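Local coordinates for protein malonyl CoA reductase (malonate semialdehyde-forming) (Sulfolobus tokodaii, PDB 2EP5) that probably reduces malonyl-CoA to malonate semialdehyde with NADPH, as a member of the aspartate-semialdehyde dehydrogenase family, at residues K44-K47 against D48-W52; P199-K202 against G203-D206; K269-P272 against Q273-L277. All coordinates share one frame; numbering follows the deposited sequence.

In the fold
All three contacts are local turns, each at a short helix or a helix start, and their nearest atoms lie about 21 to 22 Å apart. Contact 1 is a surface contact in the NAD-binding domain, built on an aromatic ring with a valine over its face. Contacts 2 and 3 both fall in the dimerisation domain, on opposite sides of the chain's centre. Contact 2, also at the surface, is bridged by water; one glutamate lies near the probable active site, the other pairs with the second subunit. Contact 3 is partly buried; a glutamine side chain holds the N-cap amide of its single-turn helix and a Schellman motif ends it, with leucines packed on helix 334-347.

Contact 1: residues K44-K47 against D48-W52; sequences KKYK and DAVKW
The ring of Tyr46 carries Val50 on one face and meets Trp52 at its edge. CG1 of Val50 stands 4.0 Å from the centroid of the Tyr46 ring and 21° off the ring normal, a CH-pi contact shifted toward the rim on the CE2 side. At the edge, the hydroxyl OH of Tyr46 lies 3.7 Å from CZ3 of Trp52, in the plane of the indole, and the two side chains run at about a right angle. CG2 of Val50 also reaches that hydroxyl, so the valine touches the phenol with both branches. The ring gets there because CG of Tyr46 is anti to its own backbone N (chi1 -176°), which sends the phenol along the outgoing chain toward Val50 and Trp52. Its OH is hydrogen-bonded to the carbonyl of Ser12, while Gln18 and Val21 of helix 15-24 also touch the side chain.

Backbone bonds close the turn. Tyr46 O accepts two of them: Val50 N at 3.0 Å comes almost in line with the carbonyl, whereas Ala49 N at 3.1 Å stands above the carbonyl plane, 66° out of it. One residue earlier Asp48 N bonds Lys45 O at 2.9 Å, and this bond is bent. Lys47 and Asp48 lie side by side, yet the amine NZ of Lys47 stays 5.4 Å from OD2 of Asp48. Both Lys45 and Lys47 instead form salt bridges with Asp64.

The i+3 and i+4 bonds to the one carbonyl of Tyr46 mix 3-10 and alpha pairing in the weakly bonded helix 46-49, which belongs to the Rossmann-type nucleotide-binding domain and packs beside helix 15-24 and the edge strand 67-68.

Contact 2: residues P199-K202 against G203-D206; sequences PYIK and GEED
Ile201 lies alongside Glu204, the two side chains pointing the same way, with CG2 of Ile201 3.8 Å from CB of Glu204. CG2 is the branch that faces the glutamate because it is anti to the isoleucine's backbone N, while CG1 turns off beside that nitrogen (chi1 -59°). The same pair is tied through the backbone: Glu204 N bonds Ile201 O at 3.0 Å, fairly straight at 158°.

Three waters fill out the turn. Water 2 donates to Ile201 O at 3.0 Å and to OE1 of Glu205, and accepts from Glu205 N at 2.9 Å, so the carbonyl of Ile201 is gripped by an amide and a water. Water 3 donates to both Lys202 O and OE1 of Glu204. Water 1 links the phenol OH of Tyr200, 2.6 Å away, to Gly203 N, from which it accepts at 2.8 Å; it spans a gap of 4.4 Å between Tyr200 OH and Gly203 N. Gly203 has phi 66°, and a side chain there would collide with Lys202 O.

At the far end of the Glu204 side chain, OE2 is hydrogen-bonded to Asn150, Thr152 and Gln178. OE2 of Glu205 binds Ser235 N and makes a salt bridge with Arg312 of the second subunit.

The arrangement is an N-cap turn bridged by three waters, with Gly203 as the N-cap of helix 204-215. It brings Glu204 to about 5 Å, side chain to side chain, from Cys151 and from His244, the predicted acyl-thioester nucleophile and proton acceptor, so this helix start borders what is probably the active site of this semialdehyde dehydrogenase family member.

Contact 3: residues K269-P272 against Q273-L277; sequences KSLP and QQKNL
Ser270 O is held by two backbone amides one turn on: Gln274 N at 3.0 Å, and Gln273 N in a weak, bent bond. The side-chain amide of Gln273 answers in the other direction. Its OE1 accepts Ser270 N at 2.9 Å on a lone pair, with an N-H...O angle of 148°. The side chain folds back to do so, CG beside its own backbone N (chi1 -76°) and a second bend at chi2 (67°) swinging OE1 toward the serine. NE2 of Gln273 meanwhile bonds the carbonyl of Pro281 and a carboxylate oxygen of Glu123, so both ends of the amide are used and its rotation is fixed. A leucine in place of Gln273 would probably leave the carbonyl of Pro281 and the carboxylate of Glu123 without this donor, and the N-cap amide of Ser270 without its acceptor.

Lys275 N bonds Leu271 O at 2.9 Å. CG of Lys275 meets CD2 of Leu271 at 4.0 Å. The turn then ends in a Schellman motif: Leu277 N reaches back to Pro272 O at 3.1 Å in a straight bond, Asn276 N makes a weak bond to Gln273 O, and Asn276 takes positive phi. This reversal lays CD1 of Leu277 4.2 Å from CB of Pro272.

Leu271 and Leu277 both pack on helix 334-347, through Leu347 and through Glu342 and Val343, while Ser270 and Leu271 touch Trp126, packing helix 271-274 against both that C-terminal helix and the loop holding Trp126.

Contact 1: residues K44-K47 against D48-W52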
ATOM      1  N   LYS A  44      35.319 -11.196  -1.664  1.00 29.24           N
ATOM      2  CA  LYS A  44      34.940  -9.990  -0.943  1.00 29.87           C
ATOM      3  C   LYS A  44      34.339 -10.381   0.400  1.00 30.21           C
ATOM      4  O   LYS A  44      33.888 -11.514   0.579  1.00 29.90           O
ATOM      5  CB  LYS A  44      33.900  -9.191  -1.736  1.00 31.87           C
ATOM      6  CG  LYS A  44      34.307  -8.795  -3.150  1.00 34.47           C
ATOM      7  CD  LYS A  44      35.465  -7.811  -3.178  1.00 37.44           C
ATOM      8  CE  LYS A  44      35.616  -7.199  -4.574  1.00 40.50           C
ATOM      9  NZ  LYS A  44      36.756  -6.248  -4.694  1.00 39.86           N
ATOM     10  N   LYS A  45      34.341  -9.446   1.346  1.00 30.50           N
ATOM     11  CA  LYS A  45      33.766  -9.702   2.664  1.00 30.67           C
ATOM     12  C   LYS A  45      32.250  -9.686   2.531  1.00 29.10           C
ATOM     13  O   LYS A  45      31.704  -9.013   1.658  1.00 28.12           O
ATOM     14  CB  LYS A  45      34.203  -8.629   3.672  1.00 32.89           C
ATOM     15  CG  LYS A  45      35.645  -8.756   4.135  1.00 36.51           C
ATOM     16  CD  LYS A  45      36.015  -7.637   5.090  1.00 38.16           C
ATOM     17  CE  LYS A  45      37.379  -7.878   5.724  1.00 40.18           C
ATOM     18  NZ  LYS A  45      37.748  -6.778   6.673  1.00 41.45           N
ATOM     19  N   TYR A  46      31.575 -10.427   3.401  1.00 28.47           N
ATOM     20  CA  TYR A  46      30.124 -10.495   3.369  1.00 27.80           C
ATOM     21  C   TYR A  46      29.488  -9.105   3.358  1.00 28.34           C
ATOM     22  O   TYR A  46      28.545  -8.854   2.604  1.00 29.08           O
ATOM     23  CB  TYR A  46      29.607 -11.288   4.572  1.00 26.27           C
ATOM     24  CG  TYR A  46      28.110 -11.496   4.559  1.00 28.38           C
ATOM     25  CD1 TYR A  46      27.509 -12.346   3.624  1.00 27.01           C
ATOM     26  CD2 TYR A  46      27.285 -10.824   5.463  1.00 27.39           C
ATOM     27  CE1 TYR A  46      26.123 -12.516   3.587  1.00 26.32           C
ATOM     28  CE2 TYR A  46      25.901 -10.987   5.435  1.00 26.20           C
ATOM     29  CZ  TYR A  46      25.328 -11.833   4.494  1.00 26.10           C
ATOM     30  OH  TYR A  46      23.964 -11.988   4.464  1.00 24.48           O
ATOM     31  N   LYS A  47      30.005  -8.200   4.185  1.00 27.13           N
ATOM     32  CA  LYS A  47      29.451  -6.852   4.261  1.00 28.32           C
ATOM     33  C   LYS A  47      29.591  -6.072   2.962  1.00 27.86           C
ATOM     34  O   LYS A  47      28.823  -5.155   2.698  1.00 26.83           O
ATOM     35  CB  LYS A  47      30.111  -6.065   5.390  1.00 29.23           C
ATOM     36  CG  LYS A  47      31.554  -5.687   5.119  1.00 30.36           C
ATOM     37  CD  LYS A  47      32.188  -5.057   6.344  1.00 31.46           C
ATOM     38  CE  LYS A  47      33.620  -4.619   6.064  1.00 33.14           C
ATOM     39  NZ  LYS A  47      34.304  -4.162   7.311  1.00 34.89           N
ATOM     40  N   ASP A  48      30.564  -6.444   2.142  1.00 29.21           N
ATOM     41  CA  ASP A  48      30.779  -5.736   0.888  1.00 30.85           C
ATOM     42  C   ASP A  48      30.029  -6.343  -0.281  1.00 31.36           C
ATOM     43  O   ASP A  48      29.996  -5.764  -1.364  1.00 31.43           O
ATOM     44  CB  ASP A  48      32.275  -5.683   0.552  1.00 33.57           C
ATOM     45  CG  ASP A  48      33.057  -4.780   1.496  1.00 35.98           C
ATOM     46  OD1 ASP A  48      32.625  -3.632   1.718  1.00 38.89           O
ATOM     47  OD2 ASP A  48      34.108  -5.213   2.012  1.00 37.59           O
ATOM     48  N   ALA A  49      29.419  -7.502  -0.068  1.00 31.46           N
ATOM     49  CA  ALA A  49      28.703  -8.165  -1.149  1.00 33.83           C
ATOM     50  C   ALA A  49      27.198  -8.180  -0.957  1.00 34.03           C
ATOM     51  O   ALA A  49      26.444  -8.226  -1.928  1.00 35.64           O
ATOM     52  CB  ALA A  49      29.220  -9.594  -1.313  1.00 33.16           C
ATOM     53  N   VAL A  50      26.757  -8.141   0.293  1.00 34.58           N
ATOM     54  CA  VAL A  50      25.332  -8.175   0.578  1.00 33.95           C
ATOM     55  C   VAL A  50      24.675  -6.805   0.681  1.00 33.91           C
ATOM     56  O   VAL A  50      25.307  -5.808   1.022  1.00 33.46           O
ATOM     57  CB  VAL A  50      25.049  -8.932   1.895  1.00 34.22           C
ATOM     58  CG1 VAL A  50      25.571  -8.129   3.076  1.00 34.04           C
ATOM     59  CG2 VAL A  50      23.551  -9.186   2.045  1.00 33.27           C
ATOM     60  N   LYS A  51      23.388  -6.785   0.363  1.00 34.70           N
ATOM     61  CA  LYS A  51      22.555  -5.596   0.449  1.00 34.99           C
ATOM     62  C   LYS A  51      21.658  -5.949   1.631  1.00 33.22           C
ATOM     63  O   LYS A  51      20.576  -6.515   1.455  1.00 33.13           O
ATOM     64  CB  LYS A  51      21.722  -5.444  -0.824  1.00 37.77           C
ATOM     65  CG  LYS A  51      22.194  -4.362  -1.777  1.00 41.80           C
ATOM     66  CD  LYS A  51      21.727  -2.979  -1.313  1.00 46.73           C
ATOM     67  CE  LYS A  51      21.933  -1.933  -2.409  1.00 49.04           C
ATOM     68  NZ  LYS A  51      21.437  -0.578  -2.032  1.00 49.70           N
ATOM     69  N   TRP A  52      22.136  -5.638   2.833  1.00 31.44           N
ATOM     70  CA  TRP A  52      21.414  -5.951   4.058  1.00 31.03           C
ATOM     71  C   TRP A  52      19.960  -5.508   4.000  1.00 33.97           C
ATOM     72  O   TRP A  52      19.642  -4.345   3.729  1.00 33.44           O
ATOM     73  CB  TRP A  52      22.113  -5.323   5.261  1.00 29.40           C
ATOM     74  CG  TRP A  52      21.752  -5.958   6.564  1.00 25.16           C
ATOM     75  CD1 TRP A  52      21.290  -5.325   7.676  1.00 26.19           C
ATOM     76  CD2 TRP A  52      21.878  -7.343   6.914  1.00 24.78           C
ATOM     77  NE1 TRP A  52      21.124  -6.225   8.704  1.00 24.65           N
ATOM     78  CE2 TRP A  52      21.477  -7.471   8.263  1.00 24.03           C
ATOM     79  CE3 TRP A  52      22.291  -8.488   6.221  1.00 23.16           C
ATOM     80  CZ2 TRP A  52      21.476  -8.702   8.934  1.00 24.44           C
ATOM     81  CZ3 TRP A  52      22.291  -9.713   6.890  1.00 22.84           C
ATOM     82  CH2 TRP A  52      21.886  -9.809   8.232  1.00 21.23           C
TER

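Contact 2: residues P199-K202 against G203-D206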
ATOM      1  N   PRO A 199      -4.028 -14.182  -8.357  1.00 21.20           N
ATOM      2  CA  PRO A 199      -4.445 -15.545  -8.012  1.00 22.11           C
ATOM      3  C   PRO A 199      -3.579 -16.666  -8.569  1.00 22.81           C
ATOM      4  O   PRO A 199      -4.037 -17.798  -8.716  1.00 24.81           O
ATOM      5  CB  PRO A 199      -5.879 -15.597  -8.534  1.00 20.23           C
ATOM      6  CG  PRO A 199      -5.771 -14.819  -9.795  1.00 20.90           C
ATOM      7  CD  PRO A 199      -4.925 -13.612  -9.381  1.00 21.11           C
ATOM      8  N   TYR A 200      -2.323 -16.362  -8.858  1.00 22.89           N
ATOM      9  CA  TYR A 200      -1.440 -17.368  -9.405  1.00 24.53           C
ATOM     10  C   TYR A 200       0.026 -17.214  -9.006  1.00 24.42           C
ATOM     11  O   TYR A 200       0.598 -16.128  -9.079  1.00 26.58           O
ATOM     12  CB  TYR A 200      -1.555 -17.370 -10.935  1.00 24.49           C
ATOM     13  CG  TYR A 200      -0.652 -18.376 -11.627  1.00 24.65           C
ATOM     14  CD1 TYR A 200      -0.834 -19.749 -11.443  1.00 24.11           C
ATOM     15  CD2 TYR A 200       0.380 -17.954 -12.471  1.00 26.08           C
ATOM     16  CE1 TYR A 200      -0.012 -20.685 -12.082  1.00 24.05           C
ATOM     17  CE2 TYR A 200       1.209 -18.881 -13.117  1.00 26.71           C
ATOM     18  CZ  TYR A 200       1.004 -20.245 -12.914  1.00 25.80           C
ATOM     19  OH  TYR A 200       1.816 -21.162 -13.530  1.00 27.94           O
ATOM     20  N   ILE A 201       0.616 -18.321  -8.575  1.00 23.81           N
ATOM     21  CA  ILE A 201       2.022 -18.365  -8.209  1.00 23.48           C
ATOM     22  C   ILE A 201       2.549 -19.656  -8.829  1.00 24.91           C
ATOM     23  O   ILE A 201       2.278 -20.755  -8.334  1.00 25.37           O
ATOM     24  CB  ILE A 201       2.230 -18.402  -6.683  1.00 22.52           C
ATOM     25  CG1 ILE A 201       1.609 -17.159  -6.037  1.00 20.71           C
ATOM     26  CG2 ILE A 201       3.721 -18.463  -6.373  1.00 20.95           C
ATOM     27  CD1 ILE A 201       1.680 -17.147  -4.522  1.00 17.84           C
ATOM     28  N   LYS A 202       3.267 -19.504  -9.936  1.00 25.18           N
ATOM     29  CA  LYS A 202       3.854 -20.613 -10.687  1.00 26.86           C
ATOM     30  C   LYS A 202       4.402 -21.781  -9.861  1.00 26.56           C
ATOM     31  O   LYS A 202       5.265 -21.599  -9.001  1.00 23.41           O
ATOM     32  CB  LYS A 202       4.978 -20.076 -11.580  1.00 30.96           C
ATOM     33  CG  LYS A 202       5.812 -21.148 -12.269  1.00 34.60           C
ATOM     34  CD  LYS A 202       5.208 -21.561 -13.592  1.00 37.61           C
ATOM     35  CE  LYS A 202       6.045 -21.029 -14.744  1.00 38.17           C
ATOM     36  NZ  LYS A 202       7.435 -21.553 -14.673  1.00 38.70           N
ATOM     37  N   GLY A 203       3.890 -22.979 -10.144  1.00 26.79           N
ATOM     38  CA  GLY A 203       4.343 -24.188  -9.476  1.00 26.00           C
ATOM     39  C   GLY A 203       4.090 -24.352  -7.993  1.00 25.90           C
ATOM     40  O   GLY A 203       4.375 -25.414  -7.434  1.00 27.25           O
ATOM     41  N   GLU A 204       3.546 -23.327  -7.351  1.00 25.04           N
ATOM     42  CA  GLU A 204       3.286 -23.377  -5.916  1.00 24.45           C
ATOM     43  C   GLU A 204       2.232 -24.398  -5.511  1.00 24.66           C
ATOM     44  O   GLU A 204       2.396 -25.096  -4.519  1.00 26.32           O
ATOM     45  CB  GLU A 204       2.842 -22.002  -5.411  1.00 25.75           C
ATOM     46  CG  GLU A 204       2.924 -21.836  -3.896  1.00 26.94           C
ATOM     47  CD  GLU A 204       4.362 -21.707  -3.402  1.00 30.82           C
ATOM     48  OE1 GLU A 204       5.298 -21.813  -4.239  1.00 30.43           O
ATOM     49  OE2 GLU A 204       4.555 -21.499  -2.180  1.00 30.44           O
ATOM     50  N   GLU A 205       1.147 -24.478  -6.271  1.00 23.94           N
ATOM     51  CA  GLU A 205       0.061 -25.392  -5.936  1.00 25.31           C
ATOM     52  C   GLU A 205       0.435 -26.870  -6.007  1.00 23.34           C
ATOM     53  O   GLU A 205       0.055 -27.646  -5.141  1.00 22.76           O
ATOM     54  CB  GLU A 205      -1.160 -25.071  -6.814  1.00 25.41           C
ATOM     55  CG  GLU A 205      -1.639 -23.647  -6.562  1.00 26.96           C
ATOM     56  CD  GLU A 205      -2.514 -23.075  -7.659  1.00 26.98           C
ATOM     57  OE1 GLU A 205      -2.220 -23.280  -8.855  1.00 29.86           O
ATOM     58  OE2 GLU A 205      -3.490 -22.387  -7.311  1.00 27.49           O
ATOM     59  N   ASP A 206       1.202 -27.248  -7.020  1.00 23.42           N
ATOM     60  CA  ASP A 206       1.621 -28.627  -7.169  1.00 24.60           C
ATOM     61  C   ASP A 206       2.623 -29.013  -6.075  1.00 25.29           C
ATOM     62  O   ASP A 206       2.552 -30.112  -5.519  1.00 23.57           O
ATOM     63  CB  ASP A 206       2.230 -28.834  -8.553  1.00 28.22           C
ATOM     64  CG  ASP A 206       2.417 -30.298  -8.888  1.00 34.24           C
ATOM     65  OD1 ASP A 206       1.422 -31.054  -8.800  1.00 36.46           O
ATOM     66  OD2 ASP A 206       3.555 -30.693  -9.237  1.00 36.71           O
TER
HETATM   67  O   HOH W   1       2.016 -23.379 -12.253  1.00 31.10           O
HETATM   68  O   HOH W   2       0.600 -23.153  -8.737  1.00 11.58           O
HETATM   69  O   HOH W   3       6.659 -22.518  -6.809  1.00 30.58           O

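Contact 3: residues K269-P272 against Q273-L277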
ATOM      1  N   LYS A 269       3.219 -30.923  20.726  1.00 30.89           N
ATOM      2  CA  LYS A 269       4.647 -30.798  20.996  1.00 32.77           C
ATOM      3  C   LYS A 269       5.316 -32.025  20.401  1.00 32.32           C
ATOM      4  O   LYS A 269       4.692 -33.075  20.268  1.00 32.82           O
ATOM      5  CB  LYS A 269       4.937 -30.741  22.498  1.00 33.93           C
ATOM      6  CG  LYS A 269       4.546 -29.440  23.170  1.00 36.77           C
ATOM      7  CD  LYS A 269       5.158 -29.356  24.559  1.00 39.93           C
ATOM      8  CE  LYS A 269       4.482 -28.294  25.404  1.00 41.08           C
ATOM      9  NZ  LYS A 269       3.074 -28.686  25.717  1.00 43.32           N
ATOM     10  N   SER A 270       6.585 -31.896  20.040  1.00 31.29           N
ATOM     11  CA  SER A 270       7.301 -33.013  19.450  1.00 30.58           C
ATOM     12  C   SER A 270       8.711 -33.083  20.030  1.00 30.68           C
ATOM     13  O   SER A 270       8.999 -32.448  21.046  1.00 30.27           O
ATOM     14  CB  SER A 270       7.341 -32.846  17.928  1.00 29.62           C
ATOM     15  OG  SER A 270       7.846 -34.003  17.295  1.00 30.83           O
ATOM     16  N   LEU A 271       9.583 -33.850  19.380  1.00 31.30           N
ATOM     17  CA  LEU A 271      10.962 -34.023  19.826  1.00 31.97           C
ATOM     18  C   LEU A 271      11.718 -32.709  20.002  1.00 32.61           C
ATOM     19  O   LEU A 271      12.445 -32.534  20.982  1.00 32.81           O
ATOM     20  CB  LEU A 271      11.713 -34.937  18.854  1.00 32.13           C
ATOM     21  CG  LEU A 271      13.183 -35.251  19.156  1.00 33.67           C
ATOM     22  CD1 LEU A 271      13.538 -36.626  18.603  1.00 33.27           C
ATOM     23  CD2 LEU A 271      14.080 -34.177  18.558  1.00 32.52           C
ATOM     24  N   PRO A 272      11.565 -31.768  19.050  1.00 32.68           N
ATOM     25  CA  PRO A 272      12.264 -30.482  19.167  1.00 31.80           C
ATOM     26  C   PRO A 272      11.909 -29.749  20.467  1.00 32.03           C
ATOM     27  O   PRO A 272      12.756 -29.078  21.060  1.00 31.55           O
ATOM     28  CB  PRO A 272      11.804 -29.724  17.924  1.00 31.39           C
ATOM     29  CG  PRO A 272      11.583 -30.824  16.922  1.00 31.89           C
ATOM     30  CD  PRO A 272      10.883 -31.882  17.747  1.00 32.02           C
ATOM     31  N   GLN A 273      10.659 -29.875  20.904  1.00 31.55           N
ATOM     32  CA  GLN A 273      10.215 -29.230  22.141  1.00 31.40           C
ATOM     33  C   GLN A 273      10.706 -30.008  23.361  1.00 31.80           C
ATOM     34  O   GLN A 273      11.039 -29.429  24.392  1.00 31.76           O
ATOM     35  CB  GLN A 273       8.684 -29.150  22.195  1.00 29.05           C
ATOM     36  CG  GLN A 273       8.055 -28.081  21.319  1.00 29.74           C
ATOM     37  CD  GLN A 273       8.218 -28.347  19.832  1.00 31.21           C
ATOM     38  OE1 GLN A 273       8.016 -29.472  19.360  1.00 31.52           O
ATOM     39  NE2 GLN A 273       8.564 -27.308  19.083  1.00 31.18           N
ATOM     40  N   GLN A 274      10.743 -31.326  23.233  1.00 33.21           N
ATOM     41  CA  GLN A 274      11.166 -32.190  24.320  1.00 33.80           C
ATOM     42  C   GLN A 274      12.649 -32.058  24.641  1.00 33.62           C
ATOM     43  O   GLN A 274      13.036 -32.062  25.806  1.00 33.06           O
ATOM     44  CB  GLN A 274      10.831 -33.637  23.978  1.00 35.57           C
ATOM     45  CG  GLN A 274       9.339 -33.920  23.922  1.00 41.32           C
ATOM     46  CD  GLN A 274       9.023 -35.217  23.195  1.00 44.17           C
ATOM     47  OE1 GLN A 274       9.728 -36.217  23.351  1.00 47.07           O
ATOM     48  NE2 GLN A 274       7.956 -35.208  22.403  1.00 44.30           N
ATOM     49  N   LYS A 275      13.474 -31.939  23.609  1.00 33.25           N
ATOM     50  CA  LYS A 275      14.910 -31.809  23.811  1.00 33.66           C
ATOM     51  C   LYS A 275      15.299 -30.345  23.952  1.00 33.47           C
ATOM     52  O   LYS A 275      16.484 -30.015  24.054  1.00 32.88           O
ATOM     53  CB  LYS A 275      15.667 -32.432  22.640  1.00 34.78           C
ATOM     54  CG  LYS A 275      15.281 -33.866  22.352  1.00 38.41           C
ATOM     55  CD  LYS A 275      15.478 -34.761  23.565  1.00 40.30           C
ATOM     56  CE  LYS A 275      15.136 -36.202  23.226  1.00 41.58           C
ATOM     57  NZ  LYS A 275      15.229 -37.100  24.407  1.00 44.02           N
ATOM     58  N   ASN A 276      14.294 -29.474  23.956  1.00 32.76           N
ATOM     59  CA  ASN A 276      14.522 -28.042  24.084  1.00 33.82           C
ATOM     60  C   ASN A 276      15.623 -27.558  23.158  1.00 32.98           C
ATOM     61  O   ASN A 276      16.601 -26.964  23.606  1.00 33.49           O
ATOM     62  CB  ASN A 276      14.898 -27.693  25.521  1.00 35.75           C
ATOM     63  CG  ASN A 276      13.814 -28.039  26.495  1.00 37.17           C
ATOM     64  OD1 ASN A 276      13.548 -29.210  26.747  1.00 40.12           O
ATOM     65  ND2 ASN A 276      13.164 -27.022  27.045  1.00 40.58           N
ATOM     66  N   LEU A 277      15.463 -27.813  21.865  1.00 31.35           N
ATOM     67  CA  LEU A 277      16.458 -27.389  20.897  1.00 29.47           C
ATOM     68  C   LEU A 277      16.376 -25.865  20.762  1.00 28.81           C
ATOM     69  O   LEU A 277      15.284 -25.293  20.725  1.00 28.67           O
ATOM     70  CB  LEU A 277      16.211 -28.090  19.556  1.00 28.50           C
ATOM     71  CG  LEU A 277      16.151 -29.626  19.633  1.00 27.27           C
ATOM     72  CD1 LEU A 277      15.974 -30.207  18.246  1.00 24.29           C
ATOM     73  CD2 LEU A 277      17.431 -30.171  20.261  1.00 27.30           C
TER